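Activator of Hsp90 ATPase homologue 1/2-like C-terminal domain-containing protein (Mycobacterium smegmatis, PDB 3UID) probably acts as a type II toxin, like the structural homologue Rv2035 of Mycobacterium tuberculosis linked to the hypoxic response, on an AHA1-family SRPBCC fold. Local coordinates at residues Asp84-Ala96 and Pro107-Asp119. Numbering follows the deposited sequence.
Sequences DEPHSFSFLDGFA and PVSTNVYTFTEHD
Phe89 and Phe91 both pack against Tyr113 from the same side of its ring, on the concave face of two neighbouring antiparallel strands, 88-96 and 109-118. Phe91 drives its CE2-CZ edge into the face of the tyrosine ring, a T-shaped pair with planes at 79°, and CZ of Phe91 comes 3.6 Å from CZ of Tyr113. Phe89 approaches obliquely, pointing the same way as Tyr113, its CZ 3.4 Å from CD2 of Tyr113. With CG set between backbone N and carbonyl carbon (chi1 61°), Phe91 leans toward strand 109-118, so that CB of Asn111 sits over its face as a CH-pi contact, 3.6 Å from the ring centre. Phe115 extends the row, its CE2 against CE2 of Phe89. Trp78 stacks on Phe91 and Tyr126 meets Tyr113 edge to face, carrying the cluster onto both flanking strands. On the other face CD2 of Leu92 presses tightly on CG2 of Thr110, and the two methyls of Val112 straddle OG of Ser90. A classic beta bulge at His87 and Ser88, facing Asp84, starts strand 88-96. Beside it Tyr113 O takes two donors, Phe89 N in the carbonyl plane and Ser88 OG from above it, 2.8 Å away. In one of two modelled conformers, His87 NE2 gives a hydrogen bond to the syn lone pair of Glu117 OE2. The chemistry thus changes along the helix-facing side: aromatic rings fill one part, which turns polar toward Asn111, Ser109 and Asp93, the last held by Tyr64, while the hydrogen-bonded pairs Phe89-Tyr113, Phe91-Asn111 and Asp93-Ser109 fix the register.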
loop_
_atom_site.group_PDB
_atom_site.type_symbol
_atom_site.label_atom_id
_atom_site.label_comp_id
_atom_site.label_asym_id
_atom_site.label_seq_id
_atom_site.Cartn_x
_atom_site.Cartn_y
_atom_site.Cartn_z
ATOM N N ASP A 84 -8.411 -9.460 8.982
ATOM C CA ASP A 84 -8.106 -10.739 9.604
ATOM C C ASP A 84 -6.721 -10.632 10.244
ATOM O O ASP A 84 -5.725 -11.110 9.714
ATOM C CB ASP A 84 -8.171 -11.849 8.544
ATOM C CG ASP A 84 -7.676 -13.191 9.054
ATOM O OD1 ASP A 84 -7.762 -13.455 10.270
ATOM O OD2 ASP A 84 -7.199 -13.986 8.217
ATOM N N GLU A 85 -6.662 -9.962 11.391
ATOM C CA GLU A 85 -5.392 -9.726 12.073
ATOM C C GLU A 85 -4.772 -11.043 12.562
ATOM O O GLU A 85 -5.469 -11.897 13.110
ATOM C CB GLU A 85 -5.606 -8.785 13.270
ATOM C CG GLU A 85 -4.335 -8.520 14.060
ATOM C CD GLU A 85 -4.574 -7.639 15.280
ATOM O OE1 GLU A 85 -5.664 -7.038 15.376
ATOM O OE2 GLU A 85 -3.669 -7.539 16.135
ATOM N N PRO A 86 -3.451 -11.211 12.377
ATOM C CA PRO A 86 -2.504 -10.306 11.721
ATOM C C PRO A 86 -2.152 -10.776 10.315
ATOM O O PRO A 86 -1.116 -10.363 9.794
ATOM C CB PRO A 86 -1.262 -10.471 12.586
ATOM C CG PRO A 86 -1.278 -11.938 12.913
ATOM C CD PRO A 86 -2.747 -12.277 13.118
ATOM N N HIS A 87 -2.977 -11.616 9.699
ATOM C CA HIS A 87 -2.572 -12.221 8.431
ATOM C C HIS A 87 -3.026 -11.498 7.173
ATOM O O HIS A 87 -2.374 -11.607 6.146
ATOM C CB HIS A 87 -2.973 -13.691 8.361
ATOM C CG HIS A 87 -2.122 -14.578 9.212
ATOM N ND1 HIS A 87 -2.607 -15.216 10.333
ATOM C CD2 HIS A 87 -0.815 -14.921 9.116
ATOM C CE1 HIS A 87 -1.636 -15.920 10.889
ATOM N NE2 HIS A 87 -0.541 -15.761 10.170
ATOM N N SER A 88 -4.123 -10.753 7.233
ATOM C CA SER A 88 -4.606 -10.152 5.987
ATOM C C SER A 88 -5.622 -9.047 6.201
ATOM O O SER A 88 -6.326 -9.041 7.213
ATOM C CB SER A 88 -5.246 -11.249 5.120
ATOM O OG SER A 88 -5.506 -10.797 3.800
ATOM N N PHE A 89 -5.666 -8.095 5.267
ATOM C CA PHE A 89 -6.804 -7.190 5.143
ATOM C C PHE A 89 -7.083 -6.903 3.677
ATOM O O PHE A 89 -6.214 -7.095 2.824
ATOM C CB PHE A 89 -6.697 -5.922 6.028
ATOM C CG PHE A 89 -5.605 -4.953 5.634
ATOM C CD1 PHE A 89 -5.886 -3.877 4.800
ATOM C CD2 PHE A 89 -4.314 -5.100 6.121
ATOM C CE1 PHE A 89 -4.890 -2.957 4.447
ATOM C CE2 PHE A 89 -3.313 -4.180 5.775
ATOM C CZ PHE A 89 -3.608 -3.107 4.933
ATOM N N SER A 90 -8.313 -6.501 3.385
ATOM C CA SER A 90 -8.749 -6.304 2.009
ATOM C C SER A 90 -9.460 -4.976 1.902
ATOM O O SER A 90 -10.112 -4.542 2.858
ATOM C CB SER A 90 -9.704 -7.420 1.600
ATOM O OG SER A 90 -9.074 -8.690 1.696
ATOM N N PHE A 91 -9.361 -4.336 0.739
ATOM C CA PHE A 91 -9.932 -3.003 0.588
ATOM C C PHE A 91 -10.083 -2.598 -0.862
ATOM O O PHE A 91 -9.402 -3.133 -1.753
ATOM C CB PHE A 91 -9.084 -1.943 1.324
ATOM C CG PHE A 91 -7.665 -1.827 0.816
ATOM C CD1 PHE A 91 -7.336 -0.912 -0.180
ATOM C CD2 PHE A 91 -6.661 -2.635 1.353
ATOM C CE1 PHE A 91 -6.015 -0.807 -0.643
ATOM C CE2 PHE A 91 -5.334 -2.542 0.903
ATOM C CZ PHE A 91 -5.012 -1.620 -0.083
ATOM N N LEU A 92 -10.985 -1.654 -1.089
ATOM C CA LEU A 92 -11.097 -1.002 -2.387
ATOM C C LEU A 92 -10.324 0.314 -2.318
ATOM O O LEU A 92 -10.385 1.027 -1.325
ATOM C CB LEU A 92 -12.570 -0.735 -2.711
ATOM C CG LEU A 92 -13.464 -1.962 -2.553
ATOM C CD1 LEU A 92 -14.931 -1.580 -2.469
ATOM C CD2 LEU A 92 -13.209 -2.942 -3.684
ATOM N N ASP A 93 -9.570 0.627 -3.361
ATOM C CA ASP A 93 -8.769 1.853 -3.353
ATOM C C ASP A 93 -9.136 2.783 -4.503
ATOM O O ASP A 93 -9.278 2.340 -5.644
ATOM C CB ASP A 93 -7.285 1.483 -3.411
ATOM C CG ASP A 93 -6.389 2.684 -3.617
ATOM O OD1 ASP A 93 -6.260 3.496 -2.678
ATOM O OD2 ASP A 93 -5.822 2.823 -4.725
ATOM N N GLY A 94 -9.283 4.072 -4.193
ATOM C CA GLY A 94 -9.606 5.066 -5.200
ATOM C C GLY A 94 -8.744 6.314 -5.113
ATOM O O GLY A 94 -8.236 6.643 -4.046
ATOM N N PHE A 95 -8.583 7.000 -6.239
ATOM C CA PHE A 95 -7.859 8.270 -6.292
ATOM C C PHE A 95 -8.819 9.418 -6.050
ATOM O O PHE A 95 -9.988 9.346 -6.440
ATOM C CB PHE A 95 -7.193 8.455 -7.655
ATOM C CG PHE A 95 -6.105 7.461 -7.928
ATOM C CD1 PHE A 95 -4.924 7.492 -7.200
ATOM C CD2 PHE A 95 -6.266 6.486 -8.899
ATOM C CE1 PHE A 95 -3.921 6.574 -7.447
ATOM C CE2 PHE A 95 -5.265 5.566 -9.148
ATOM C CZ PHE A 95 -4.096 5.607 -8.422
ATOM N N ALA A 96 -8.322 10.489 -5.431
ATOM C CA ALA A 96 -9.188 11.605 -5.050
ATOM C C ALA A 96 -8.489 12.964 -5.043
ATOM O O ALA A 96 -7.262 13.051 -5.145
ATOM C CB ALA A 96 -9.812 11.340 -3.673
ATOM N N PRO A 107 -12.000 3.606 -12.218
ATOM C CA PRO A 107 -12.724 2.872 -11.171
ATOM C C PRO A 107 -11.772 2.481 -10.051
ATOM O O PRO A 107 -10.550 2.562 -10.228
ATOM C CB PRO A 107 -13.203 1.616 -11.893
ATOM C CG PRO A 107 -12.186 1.404 -12.993
ATOM C CD PRO A 107 -11.743 2.785 -13.413
ATOM N N VAL A 108 -12.310 2.053 -8.912
ATOM C CA VAL A 108 -11.451 1.584 -7.833
ATOM C C VAL A 108 -10.749 0.283 -8.229
ATOM O O VAL A 108 -11.192 -0.431 -9.127
ATOM C CB VAL A 108 -12.243 1.344 -6.511
ATOM C CG1 VAL A 108 -12.906 2.636 -6.034
ATOM C CG2 VAL A 108 -13.281 0.218 -6.675
ATOM N N SER A 109 -9.646 -0.010 -7.548
ATOM C CA SER A 109 -9.016 -1.317 -7.618
ATOM C C SER A 109 -9.421 -2.071 -6.359
ATOM O O SER A 109 -9.823 -1.454 -5.365
ATOM C CB SER A 109 -7.490 -1.164 -7.694
ATOM O OG SER A 109 -6.982 -0.476 -6.554
ATOM N N THR A 110 -9.374 -3.399 -6.420
ATOM C CA THR A 110 -9.614 -4.232 -5.242
ATOM C C THR A 110 -8.274 -4.809 -4.797
ATOM O O THR A 110 -7.450 -5.178 -5.619
ATOM C CB THR A 110 -10.621 -5.356 -5.536
ATOM O OG1 THR A 110 -10.019 -6.347 -6.378
ATOM C CG2 THR A 110 -11.839 -4.798 -6.226
ATOM N N ASN A 111 -8.050 -4.882 -3.494
ATOM C CA ASN A 111 -6.721 -5.168 -2.987
ATOM C C ASN A 111 -6.786 -6.132 -1.838
ATOM O O ASN A 111 -7.688 -6.038 -1.008
ATOM C CB ASN A 111 -6.081 -3.876 -2.500
ATOM C CG ASN A 111 -6.029 -2.834 -3.578
ATOM O OD1 ASN A 111 -6.998 -2.092 -3.805
ATOM N ND2 ASN A 111 -4.914 -2.785 -4.278
ATOM N N VAL A 112 -5.843 -7.073 -1.812
ATOM C CA VAL A 112 -5.672 -7.971 -0.682
ATOM C C VAL A 112 -4.204 -7.983 -0.251
ATOM O O VAL A 112 -3.321 -8.317 -1.043
ATOM C CB VAL A 112 -6.096 -9.400 -1.002
ATOM C CG1 VAL A 112 -6.019 -10.267 0.267
ATOM C CG2 VAL A 112 -7.502 -9.418 -1.570
ATOM N N TYR A 113 -3.951 -7.615 1.002
ATOM C CA TYR A 113 -2.612 -7.703 1.577
ATOM C C TYR A 113 -2.546 -8.913 2.487
ATOM O O TYR A 113 -3.390 -9.079 3.372
ATOM C CB TYR A 113 -2.322 -6.470 2.432
ATOM C CG TYR A 113 -2.102 -5.172 1.674
ATOM C CD1 TYR A 113 -2.409 -5.048 0.322
ATOM C CD2 TYR A 113 -1.583 -4.065 2.342
ATOM C CE1 TYR A 113 -2.185 -3.829 -0.353
ATOM C CE2 TYR A 113 -1.368 -2.860 1.696
ATOM C CZ TYR A 113 -1.671 -2.749 0.356
ATOM O OH TYR A 113 -1.452 -1.557 -0.284
ATOM N N THR A 114 -1.539 -9.752 2.278
ATOM C CA THR A 114 -1.391 -10.958 3.070
ATOM C C THR A 114 0.012 -11.039 3.664
ATOM O O THR A 114 1.006 -10.847 2.953
ATOM C CB THR A 114 -1.719 -12.198 2.225
ATOM O OG1 THR A 114 -3.043 -12.060 1.699
ATOM C CG2 THR A 114 -1.636 -13.460 3.058
ATOM N N PHE A 115 0.076 -11.317 4.967
ATOM C CA PHE A 115 1.333 -11.391 5.714
ATOM C C PHE A 115 1.468 -12.790 6.305
ATOM O O PHE A 115 0.642 -13.229 7.111
ATOM C CB PHE A 115 1.356 -10.339 6.832
ATOM C CG PHE A 115 0.968 -8.971 6.367
ATOM C CD1 PHE A 115 1.787 -8.275 5.495
ATOM C CD2 PHE A 115 -0.211 -8.383 6.790
ATOM C CE1 PHE A 115 1.436 -7.015 5.047
ATOM C CE2 PHE A 115 -0.572 -7.123 6.337
ATOM C CZ PHE A 115 0.259 -6.435 5.469
ATOM N N THR A 116 2.499 -13.515 5.887
ATOM C CA THR A 116 2.686 -14.869 6.389
ATOM C C THR A 116 4.097 -15.109 6.873
ATOM O O THR A 116 5.045 -14.458 6.432
ATOM C CB THR A 116 2.279 -15.917 5.345
ATOM O OG1 THR A 116 2.974 -15.671 4.118
ATOM C CG2 THR A 116 0.771 -15.840 5.095
ATOM N N GLU A 117 4.224 -16.052 7.797
ATOM C CA GLU A 117 5.500 -16.341 8.403
ATOM C C GLU A 117 6.420 -16.942 7.358
ATOM O O GLU A 117 6.036 -17.848 6.613
ATOM C CB GLU A 117 5.317 -17.296 9.590
ATOM C CG GLU A 117 4.396 -16.771 10.707
ATOM C CD GLU A 117 2.908 -16.817 10.353
ATOM O OE1 GLU A 117 2.545 -17.411 9.308
ATOM O OE2 GLU A 117 2.097 -16.252 11.126
ATOM N N HIS A 118 7.634 -16.417 7.284
ATOM C CA HIS A 118 8.602 -16.876 6.307
ATOM C C HIS A 118 9.984 -16.758 6.933
ATOM O O HIS A 118 10.604 -15.696 6.893
ATOM C CB HIS A 118 8.507 -16.036 5.036
ATOM C CG HIS A 118 9.292 -16.588 3.889
ATOM N ND1 HIS A 118 10.628 -16.312 3.703
ATOM C CD2 HIS A 118 8.930 -17.405 2.872
ATOM C CE1 HIS A 118 11.058 -16.935 2.620
ATOM N NE2 HIS A 118 10.047 -17.605 2.097
ATOM N N ASP A 119 10.438 -17.852 7.543
ATOM C CA ASP A 119 11.736 -17.903 8.217
ATOM C C ASP A 119 11.744 -17.127 9.528
ATOM O O ASP A 119 12.762 -16.543 9.891
ATOM C CB ASP A 119 12.847 -17.380 7.302
ATOM C CG ASP A 119 12.988 -18.195 6.034
ATOM O OD1 ASP A 119 13.351 -17.613 4.989
ATOM O OD2 ASP A 119 12.735 -19.418 6.081
#